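Local coordinates for peptidase M16 domain protein (Alicyclobacillus acidocaldarius subsp. acidocaldarius DSM 446, PDB 4XEA) that probably hydrolyses peptides as an M16-family metallopeptidase, with a histidine- and glutamate-lined metal site that holds nickel in this crystal, at residues 56-62 with 172-176; 61-66 with 129-133; 96-100 with 112-116; 116-121 with 181-185. The contacts are given in a common frame with arbitrary orientation. Residue numbers count along the deposited sequence, not the author numbering.

In the fold
Contacts 2 and 3 are buried, while contacts 1 and 4 are only partly so. Contacts 1 and 2 share H61 and F62 of helix 59-66: the first packs its start against residues 172-176, and the second sets its two metal-binding histidines against helix 123-141. Contact 4 touches both, since L181 packs on F62. Contact 3 lies between the six-stranded sheet and helix 105-116, its centre about 22 Å from that of contact 1, and meets contact 4 at V116, next to the sodium ion. The chemistry follows the place: contact 3 is purely apolar, contacts 1 and 4 each add one hydroxyl-to-carbonyl hydrogen bond, and contact 2 carries charge and a histidine-carboxylate hydrogen bond beside the nickel.

Contact 1: residues 56-62 with 172-176; sequences PDGIAHF and SVRAI. With NI (nickel (II) ion), chain C.
S172 opens the second segment, in the short helix 170-175, and its CA lies 5.1 Å from that of P56. Its side chain (p) turns toward 56-62, and OG donates a 2.7 Å hydrogen bond to D57 O; P56 CB rests 3.5 Å from S172 O. D57's own carboxylate turns to R44. V173 comes next, its CA 5.9 Å from that of G58, with CG1 at the edge of the F62 ring, 4.4 Å from CE2. G58 is the N-cap of helix 59-66, at phi/psi 117/-3; a CB there would press on the carbonyl O of D57 and crowd V173 CG2, and F62 N hydrogen-bonds back to G58 O at 3.0 Å. That helix carries the M16 metal-binding motif HxxEH, beginning with H61, whose NE2 holds the nickel at 2.2 Å. I176 (m, t) leaves the helix at phi/psi -59/135, with CD1 3.7 Å from I59 CG1 and 3.8 Å from F62 CD2, and CG1 4.0 Å from P56 CB.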
# COMPACT_ATOMS: atom_id res chain seq x y z
N PRO A 56 -7.71 -3.44 33.24
CA PRO A 56 -6.56 -2.69 32.80
C PRO A 56 -6.59 -2.55 31.31
O PRO A 56 -7.07 -3.46 30.61
CB PRO A 56 -5.37 -3.58 33.20
CG PRO A 56 -5.92 -4.57 34.16
CD PRO A 56 -7.34 -4.77 33.77
N ASP A 57 -6.06 -1.44 30.80
CA ASP A 57 -5.98 -1.25 29.38
C ASP A 57 -5.04 -2.27 28.74
O ASP A 57 -4.04 -2.66 29.34
CB ASP A 57 -5.55 0.18 29.07
CG ASP A 57 -6.69 1.18 29.29
OD1 ASP A 57 -7.86 0.85 28.97
OD2 ASP A 57 -6.43 2.28 29.80
N GLY A 58 -5.39 -2.71 27.53
CA GLY A 58 -4.49 -3.58 26.78
C GLY A 58 -5.04 -4.95 26.48
O GLY A 58 -4.38 -5.71 25.79
N ILE A 59 -6.24 -5.30 26.95
CA ILE A 59 -6.65 -6.69 26.92
C ILE A 59 -7.02 -7.19 25.55
O ILE A 59 -6.58 -8.29 25.20
CB ILE A 59 -7.74 -7.07 27.98
CG1 ILE A 59 -7.10 -6.96 29.37
CG2 ILE A 59 -8.21 -8.53 27.77
CD1 ILE A 59 -8.02 -7.34 30.54
N ALA A 60 -7.79 -6.41 24.78
CA ALA A 60 -8.13 -6.80 23.41
C ALA A 60 -6.86 -7.21 22.64
O ALA A 60 -6.81 -8.26 21.97
CB ALA A 60 -8.89 -5.70 22.67
N HIS A 61 -5.82 -6.40 22.78
CA HIS A 61 -4.57 -6.57 22.02
C HIS A 61 -3.70 -7.71 22.57
O HIS A 61 -3.04 -8.43 21.81
CB HIS A 61 -3.83 -5.24 22.04
CG HIS A 61 -2.43 -5.33 21.59
ND1 HIS A 61 -1.38 -5.43 22.47
CD2 HIS A 61 -1.89 -5.37 20.35
CE1 HIS A 61 -0.25 -5.51 21.80
NE2 HIS A 61 -0.53 -5.45 20.51
N PHE A 62 -3.72 -7.89 23.89
CA PHE A 62 -3.07 -9.05 24.53
C PHE A 62 -3.69 -10.37 24.00
O PHE A 62 -2.97 -11.31 23.60
CB PHE A 62 -3.24 -8.93 26.05
CG PHE A 62 -2.20 -9.66 26.86
CD1 PHE A 62 -2.08 -11.03 26.79
CD2 PHE A 62 -1.39 -8.97 27.76
CE1 PHE A 62 -1.13 -11.71 27.56
CE2 PHE A 62 -0.45 -9.64 28.53
CZ PHE A 62 -0.32 -11.00 28.43
N SER A 172 -0.30 -0.89 32.89
CA SER A 172 -1.57 -1.59 32.78
C SER A 172 -1.34 -3.00 32.27
O SER A 172 -1.93 -3.95 32.76
CB SER A 172 -2.54 -0.80 31.90
OG SER A 172 -2.29 -0.97 30.52
N VAL A 173 -0.46 -3.15 31.29
CA VAL A 173 -0.17 -4.46 30.73
C VAL A 173 0.40 -5.37 31.84
O VAL A 173 0.00 -6.53 31.98
CB VAL A 173 0.78 -4.37 29.52
CG1 VAL A 173 1.46 -5.71 29.26
CG2 VAL A 173 0.03 -3.90 28.29
N ARG A 174 1.26 -4.80 32.67
CA ARG A 174 1.83 -5.51 33.80
C ARG A 174 0.78 -5.96 34.83
O ARG A 174 0.97 -6.99 35.48
CB ARG A 174 2.93 -4.65 34.44
CG ARG A 174 3.05 -4.72 35.97
CD ARG A 174 4.22 -5.58 36.44
NE ARG A 174 3.84 -6.95 36.84
CZ ARG A 174 4.37 -8.08 36.35
NH1 ARG A 174 3.94 -9.25 36.81
NH2 ARG A 174 5.31 -8.06 35.40
N ALA A 175 -0.32 -5.23 34.98
CA ALA A 175 -1.34 -5.63 35.96
C ALA A 175 -2.32 -6.67 35.40
O ALA A 175 -3.09 -7.26 36.16
CB ALA A 175 -2.10 -4.41 36.49
N ILE A 176 -2.33 -6.89 34.08
CA ILE A 176 -3.25 -7.86 33.48
C ILE A 176 -3.00 -9.26 34.08
O ILE A 176 -1.85 -9.65 34.26
CB ILE A 176 -3.11 -7.89 31.91
CG1 ILE A 176 -3.64 -6.59 31.30
CG2 ILE A 176 -3.88 -9.05 31.30
CD1 ILE A 176 -3.46 -6.48 29.79
NI NI C . 0.91 -6.19 18.99
O HOH W 1 2.18 -6.86 17.02

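Contact 2: residues 61-66 with 129-133; sequences HFLEHK and EKGII. With NI (nickel (II) ion), chain C.
Two helical segments cross steeply here: the axes of 61-66 and 129-133 approach to 11.0 Å, with 115° between their N-to-C directions. F62 sits nearest I133 (CA atoms 7.8 Å apart) and K66 nearest E129 (7.9 Å), so the pairing runs in opposite senses along the two segments. F62 (chi1 t) reaches between the helices. I133 CD1 lies over one face of its ring, 4.0 Å from the centroid in a CH-pi contact, and K130 CG meets the ring edge 3.7 Å from F62 CE2. K130 NZ itself goes to the carbonyls of R174 and I176. I133 CG2 touches the edge of the H61 ring, 3.8 Å from CE1, and I133 CG1 lies over a face of H65. The sequence HFLEH is the inverted zinc motif HxxEH of M16 peptidases: H61 NE2 and H65 NE2 each bind nickel at 2.2 Å, water 1 lies 2.4 Å from the ion, and E136, further along helix 123-141, completes the protein ligands. H65, with chi1 between wells at -93°, donates from ND1 to E129 OE1 at 2.7 Å. E129 OE2 makes a long ion pair with K66 NZ (3.9 Å); that amine's stronger partner is E69. Because ND1 of H65 donates its hydrogen to E129, NE2 presents its lone pair to the metal, consistent with E129 acting as a second-shell carboxylate that orients H65.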
# COMPACT_ATOMS: atom_id res chain seq x y z
N HIS A 61 -5.82 -6.40 22.78
CA HIS A 61 -4.57 -6.57 22.02
C HIS A 61 -3.70 -7.71 22.57
O HIS A 61 -3.04 -8.43 21.81
CB HIS A 61 -3.83 -5.24 22.04
CG HIS A 61 -2.43 -5.33 21.59
ND1 HIS A 61 -1.38 -5.43 22.47
CD2 HIS A 61 -1.89 -5.37 20.35
CE1 HIS A 61 -0.25 -5.51 21.80
NE2 HIS A 61 -0.53 -5.45 20.51
N PHE A 62 -3.72 -7.89 23.89
CA PHE A 62 -3.07 -9.05 24.53
C PHE A 62 -3.69 -10.37 24.00
O PHE A 62 -2.97 -11.31 23.60
CB PHE A 62 -3.24 -8.93 26.05
CG PHE A 62 -2.20 -9.66 26.86
CD1 PHE A 62 -2.08 -11.03 26.79
CD2 PHE A 62 -1.39 -8.97 27.76
CE1 PHE A 62 -1.13 -11.71 27.56
CE2 PHE A 62 -0.45 -9.64 28.53
CZ PHE A 62 -0.32 -11.00 28.43
N LEU A 63 -5.01 -10.44 23.96
CA LEU A 63 -5.71 -11.62 23.42
C LEU A 63 -5.33 -11.85 21.94
O LEU A 63 -5.10 -12.98 21.52
CB LEU A 63 -7.22 -11.50 23.56
CG LEU A 63 -7.79 -11.55 24.98
CD1 LEU A 63 -9.29 -11.31 24.91
CD2 LEU A 63 -7.46 -12.94 25.66
N GLU A 64 -5.19 -10.75 21.18
CA GLU A 64 -4.77 -10.87 19.78
C GLU A 64 -3.45 -11.56 19.67
O GLU A 64 -3.27 -12.43 18.82
CB GLU A 64 -4.74 -9.50 19.09
CG GLU A 64 -4.31 -9.56 17.61
CD GLU A 64 -3.35 -8.43 17.25
OE1 GLU A 64 -3.68 -7.25 17.47
OE2 GLU A 64 -2.23 -8.72 16.81
N HIS A 65 -2.49 -11.16 20.51
CA HIS A 65 -1.19 -11.75 20.47
C HIS A 65 -1.26 -13.25 20.82
O HIS A 65 -0.56 -14.06 20.23
CB HIS A 65 -0.26 -11.07 21.47
CG HIS A 65 0.54 -9.96 20.88
ND1 HIS A 65 1.92 -9.99 20.83
CD2 HIS A 65 0.15 -8.80 20.30
CE1 HIS A 65 2.35 -8.88 20.25
NE2 HIS A 65 1.30 -8.15 19.92
N LYS A 66 -2.09 -13.59 21.80
CA LYS A 66 -2.11 -14.93 22.36
C LYS A 66 -3.05 -15.87 21.62
O LYS A 66 -3.02 -17.09 21.83
CB LYS A 66 -2.45 -14.85 23.86
CG LYS A 66 -1.27 -14.37 24.76
CD LYS A 66 0.11 -14.96 24.41
CE LYS A 66 0.19 -16.51 24.44
NZ LYS A 66 1.46 -17.04 23.82
N GLU A 129 4.50 -12.95 27.47
CA GLU A 129 3.94 -12.06 26.49
C GLU A 129 3.87 -10.63 27.05
O GLU A 129 3.81 -9.69 26.28
CB GLU A 129 2.56 -12.55 26.03
CG GLU A 129 2.08 -11.96 24.71
CD GLU A 129 2.84 -12.48 23.51
OE1 GLU A 129 2.99 -11.73 22.52
OE2 GLU A 129 3.31 -13.64 23.54
N LYS A 130 3.88 -10.47 28.38
CA LYS A 130 3.85 -9.12 28.99
C LYS A 130 5.14 -8.35 28.65
O LYS A 130 5.09 -7.15 28.35
CB LYS A 130 3.71 -9.19 30.52
CG LYS A 130 2.28 -9.30 31.06
CD LYS A 130 2.31 -9.47 32.57
CE LYS A 130 0.94 -9.80 33.15
NZ LYS A 130 0.81 -9.37 34.57
N GLY A 131 6.26 -9.04 28.73
CA GLY A 131 7.57 -8.46 28.38
C GLY A 131 7.64 -8.04 26.91
O GLY A 131 8.20 -6.97 26.58
N ILE A 132 7.07 -8.89 26.04
CA ILE A 132 7.06 -8.65 24.59
C ILE A 132 6.21 -7.44 24.26
O ILE A 132 6.57 -6.63 23.41
CB ILE A 132 6.57 -9.91 23.81
CG1 ILE A 132 7.55 -11.08 24.01
CG2 ILE A 132 6.38 -9.59 22.33
CD1 ILE A 132 7.11 -12.39 23.37
N ILE A 133 5.08 -7.28 24.95
CA ILE A 133 4.19 -6.16 24.70
C ILE A 133 4.75 -4.87 25.30
O ILE A 133 4.67 -3.82 24.66
CB ILE A 133 2.75 -6.43 25.18
CG1 ILE A 133 2.17 -7.63 24.41
CG2 ILE A 133 1.88 -5.23 24.94
CD1 ILE A 133 0.90 -8.16 25.02
NI NI C . 0.91 -6.19 18.99
O HOH W 1 2.18 -6.86 17.02

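Contact 3: residues 96-100 with 112-116; sequences AYYFS and LLDFV. With NA (sodium ion), chain B.
This is an apolar helix-on-sheet contact, in which the end of helix 105-116 packs along strand 95-101 of the mixed six-stranded sheet, roughly antiparallel to it. Only eleven residues separate the two segments, and the chain reverses between them: the axes run at 151° and approach to 9.7 Å, with the CA atoms of Y98 and L112 7.6 Å apart. The strand is fully extended, so its side chains alternate. Y97 and F99 point toward the helix, whereas Y98 points away to the other face of the sheet. L112 (t, p) fits between the two inward aromatics, CD1 4.0 Å from Y97 CB and CD2 4.0 Å from F99 CD2. Such a layer of helix against sheet is the alpha+beta build of M16 domains; the neighbouring strands 31-37 and 84-90 hydrogen-bond to this one on its two sides. V116 CG2 comes 3.7 Å from CG of Y97 (chi1 m) and 4.2 Å from the ring centroid, an off-centre CH-pi contact, and F115 CZ lies 3.9 Å from Y97 CD1, with the ring planes at 86° and the centroids 5.8 Å apart. The hydroxyl of Y97 goes on to Y189. Where the helix ends, F115 O binds the sodium ion at 2.1 Å, alongside waters 2 and 3 and the carbonyls of M67 and S118.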
# COMPACT_ATOMS: atom_id res chain seq x y z
N ALA A 96 -9.72 -8.30 14.71
CA ALA A 96 -9.91 -9.05 13.47
C ALA A 96 -8.78 -10.05 13.20
O ALA A 96 -7.59 -9.72 13.40
CB ALA A 96 -10.03 -8.10 12.28
N TYR A 97 -9.19 -11.24 12.72
CA TYR A 97 -8.33 -12.34 12.28
C TYR A 97 -8.67 -12.67 10.82
O TYR A 97 -9.85 -12.83 10.46
CB TYR A 97 -8.54 -13.56 13.19
CG TYR A 97 -8.33 -13.22 14.67
CD1 TYR A 97 -7.07 -13.34 15.24
CD2 TYR A 97 -9.37 -12.69 15.45
CE1 TYR A 97 -6.84 -12.98 16.54
CE2 TYR A 97 -9.14 -12.33 16.79
CZ TYR A 97 -7.87 -12.47 17.32
OH TYR A 97 -7.61 -12.13 18.63
N TYR A 98 -7.65 -12.74 9.95
CA TYR A 98 -7.95 -12.87 8.53
C TYR A 98 -6.87 -13.61 7.78
O TYR A 98 -5.72 -13.62 8.21
CB TYR A 98 -8.16 -11.48 7.94
CG TYR A 98 -6.98 -10.53 8.04
CD1 TYR A 98 -6.10 -10.38 6.99
CD2 TYR A 98 -6.75 -9.77 9.20
CE1 TYR A 98 -5.01 -9.51 7.06
CE2 TYR A 98 -5.67 -8.87 9.28
CZ TYR A 98 -4.81 -8.75 8.21
OH TYR A 98 -3.73 -7.92 8.28
N PHE A 99 -7.27 -14.29 6.69
CA PHE A 99 -6.33 -14.91 5.81
C PHE A 99 -6.64 -14.53 4.38
O PHE A 99 -7.74 -14.09 4.05
CB PHE A 99 -6.30 -16.47 5.98
CG PHE A 99 -7.50 -17.20 5.43
CD1 PHE A 99 -7.63 -17.46 4.07
CD2 PHE A 99 -8.49 -17.69 6.29
CE1 PHE A 99 -8.72 -18.15 3.57
CE2 PHE A 99 -9.59 -18.39 5.79
CZ PHE A 99 -9.71 -18.61 4.43
N SER A 100 -5.66 -14.70 3.53
CA SER A 100 -5.90 -14.75 2.11
C SER A 100 -5.13 -15.94 1.50
O SER A 100 -4.05 -16.30 1.97
CB SER A 100 -5.51 -13.45 1.48
OG SER A 100 -4.12 -13.33 1.49
N LEU A 112 -9.24 -21.14 10.64
CA LEU A 112 -9.58 -19.79 11.12
C LEU A 112 -10.59 -19.90 12.27
O LEU A 112 -10.40 -19.32 13.33
CB LEU A 112 -10.13 -18.93 9.97
CG LEU A 112 -10.53 -17.50 10.34
CD1 LEU A 112 -9.36 -16.73 10.91
CD2 LEU A 112 -11.15 -16.82 9.15
N LEU A 113 -11.66 -20.66 12.06
CA LEU A 113 -12.65 -20.82 13.12
C LEU A 113 -11.99 -21.45 14.34
O LEU A 113 -12.13 -20.95 15.45
CB LEU A 113 -13.84 -21.67 12.66
CG LEU A 113 -14.75 -21.03 11.62
CD1 LEU A 113 -15.67 -22.08 10.97
CD2 LEU A 113 -15.55 -19.86 12.23
N ASP A 114 -11.27 -22.55 14.12
CA ASP A 114 -10.65 -23.32 15.21
C ASP A 114 -9.69 -22.50 16.09
O ASP A 114 -9.79 -22.54 17.32
CB ASP A 114 -9.92 -24.55 14.65
CG ASP A 114 -10.88 -25.60 14.10
OD1 ASP A 114 -12.12 -25.50 14.33
OD2 ASP A 114 -10.37 -26.52 13.46
N PHE A 115 -8.79 -21.73 15.49
CA PHE A 115 -7.78 -21.04 16.32
C PHE A 115 -8.33 -19.79 17.05
O PHE A 115 -7.78 -19.36 18.07
CB PHE A 115 -6.47 -20.77 15.54
CG PHE A 115 -6.31 -19.36 14.99
CD1 PHE A 115 -5.79 -18.34 15.78
CD2 PHE A 115 -6.59 -19.08 13.65
CE1 PHE A 115 -5.60 -17.04 15.26
CE2 PHE A 115 -6.41 -17.81 13.13
CZ PHE A 115 -5.91 -16.78 13.93
N VAL A 116 -9.42 -19.23 16.56
CA VAL A 116 -10.05 -18.10 17.22
C VAL A 116 -11.03 -18.57 18.32
O VAL A 116 -11.25 -17.84 19.30
CB VAL A 116 -10.73 -17.20 16.18
CG1 VAL A 116 -11.48 -16.03 16.83
CG2 VAL A 116 -9.64 -16.67 15.17
NA NA B . -6.45 -19.73 19.66
O HOH W 2 -5.47 -21.77 19.22
O HOH W 3 -4.77 -19.47 21.54

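Contact 4: residues 116-121 with 181-185; sequences VQSIHL and LLLCY. With NA (sodium ion), chain B.
I119 and L121 form the apolar centre, together with L181, L182 and Y185 of helix 178-188. From S118 to L121 the loop runs extended, so I119 and L121 point toward the helix while S118 before I119 and H120 between the two point away. The closest CA pairs, I119 with Y185 (8.0 Å) and L121 with L182 (8.2 Å), show the two segments passing in opposite senses. I119 (t, t) covers one face of the Y185 ring: its CB is 4.0 Å from the centroid, 7° off the normal, in a CH-pi contact, and its CG2 is 3.8 Å from Y185 CD1 and 3.9 Å from L182 CD2. L121 (m, t) places CD1 3.6 Å from L182 CD2 and 3.7 Å from L181 CB. The loop links helices 105-116 and 123-141 and packs here on the helix that backs metal-binding helix 59-66, whose L63 and K66 touch I119 and L121 respectively. Further out, Y185 (chi1 t) extends past I119 to the start of the loop, and its OH donates a 2.7 Å hydrogen bond to V116 O, where helix 105-116 ends. At the polar edge S118 O binds the sodium ion at 2.3 Å, with the carbonyls of F115 and M67 as the other protein ligands. Water 3 also binds the ion. H120 N donates a 3.2 Å hydrogen bond to the O of water 3.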
# COMPACT_ATOMS: atom_id res chain seq x y z
N VAL A 116 -9.42 -19.23 16.56
CA VAL A 116 -10.05 -18.10 17.22
C VAL A 116 -11.03 -18.57 18.32
O VAL A 116 -11.25 -17.84 19.30
CB VAL A 116 -10.73 -17.20 16.18
CG1 VAL A 116 -11.48 -16.03 16.83
CG2 VAL A 116 -9.64 -16.67 15.17
N GLN A 117 -11.58 -19.79 18.17
CA GLN A 117 -12.58 -20.33 19.13
C GLN A 117 -12.00 -21.15 20.27
O GLN A 117 -12.75 -21.71 21.08
CB GLN A 117 -13.68 -21.10 18.38
CG GLN A 117 -14.60 -20.16 17.62
CD GLN A 117 -15.67 -20.82 16.80
OE1 GLN A 117 -15.51 -21.94 16.20
NE2 GLN A 117 -16.80 -20.12 16.73
N SER A 118 -10.67 -21.25 20.36
CA SER A 118 -10.01 -21.78 21.57
C SER A 118 -8.87 -20.88 21.94
O SER A 118 -8.21 -20.31 21.07
CB SER A 118 -9.46 -23.20 21.35
OG SER A 118 -10.46 -24.07 20.90
N ILE A 119 -8.60 -20.75 23.23
CA ILE A 119 -7.44 -19.95 23.65
C ILE A 119 -6.62 -20.80 24.56
O ILE A 119 -7.18 -21.61 25.30
CB ILE A 119 -7.81 -18.66 24.39
CG1 ILE A 119 -6.59 -17.74 24.41
CG2 ILE A 119 -8.34 -18.97 25.79
CD1 ILE A 119 -6.84 -16.33 24.81
N HIS A 120 -5.30 -20.62 24.51
CA HIS A 120 -4.39 -21.45 25.29
C HIS A 120 -3.45 -20.57 26.11
O HIS A 120 -2.35 -20.24 25.69
CB HIS A 120 -3.64 -22.44 24.36
CG HIS A 120 -4.56 -23.37 23.61
ND1 HIS A 120 -4.95 -24.60 24.11
CD2 HIS A 120 -5.18 -23.24 22.42
CE1 HIS A 120 -5.77 -25.18 23.24
NE2 HIS A 120 -5.94 -24.37 22.21
N LEU A 121 -3.91 -20.21 27.29
CA LEU A 121 -3.16 -19.36 28.20
C LEU A 121 -2.63 -20.14 29.38
O LEU A 121 -3.32 -20.99 29.93
CB LEU A 121 -4.07 -18.26 28.75
CG LEU A 121 -4.69 -17.31 27.74
CD1 LEU A 121 -5.50 -16.28 28.48
CD2 LEU A 121 -3.60 -16.67 26.90
N LEU A 181 -7.90 -12.01 31.41
CA LEU A 181 -7.82 -12.34 29.99
C LEU A 181 -8.90 -13.36 29.65
O LEU A 181 -9.56 -13.26 28.62
CB LEU A 181 -6.44 -12.89 29.63
CG LEU A 181 -5.27 -11.93 29.51
CD1 LEU A 181 -3.89 -12.69 29.49
CD2 LEU A 181 -5.43 -11.02 28.27
N LEU A 182 -9.05 -14.36 30.52
CA LEU A 182 -9.99 -15.44 30.30
C LEU A 182 -11.44 -14.92 30.39
O LEU A 182 -12.30 -15.32 29.59
CB LEU A 182 -9.77 -16.60 31.29
CG LEU A 182 -8.56 -17.51 31.05
CD1 LEU A 182 -8.60 -18.72 31.96
CD2 LEU A 182 -8.48 -17.94 29.59
N LEU A 183 -11.68 -14.00 31.31
CA LEU A 183 -13.01 -13.40 31.44
C LEU A 183 -13.35 -12.65 30.15
O LEU A 183 -14.42 -12.86 29.57
CB LEU A 183 -13.04 -12.42 32.60
CG LEU A 183 -14.27 -11.50 32.57
CD1 LEU A 183 -15.52 -12.31 32.98
CD2 LEU A 183 -14.04 -10.34 33.48
N CYS A 184 -12.43 -11.81 29.68
CA CYS A 184 -12.69 -11.04 28.47
C CYS A 184 -12.84 -11.94 27.28
O CYS A 184 -13.71 -11.69 26.46
CB CYS A 184 -11.63 -9.96 28.25
SG CYS A 184 -11.68 -8.76 29.53
N TYR A 185 -12.05 -13.00 27.19
CA TYR A 185 -12.17 -13.92 26.07
C TYR A 185 -13.53 -14.63 26.11
O TYR A 185 -14.20 -14.74 25.09
CB TYR A 185 -11.03 -14.97 26.05
CG TYR A 185 -11.18 -15.99 24.95
CD1 TYR A 185 -11.68 -17.28 25.21
CD2 TYR A 185 -10.83 -15.68 23.64
CE1 TYR A 185 -11.83 -18.19 24.20
CE2 TYR A 185 -10.99 -16.58 22.64
CZ TYR A 185 -11.48 -17.82 22.90
OH TYR A 185 -11.61 -18.70 21.88
NA NA B . -6.45 -19.73 19.66
O HOH W 3 -4.77 -19.47 21.54
O HOH W 2 -5.47 -21.77 19.22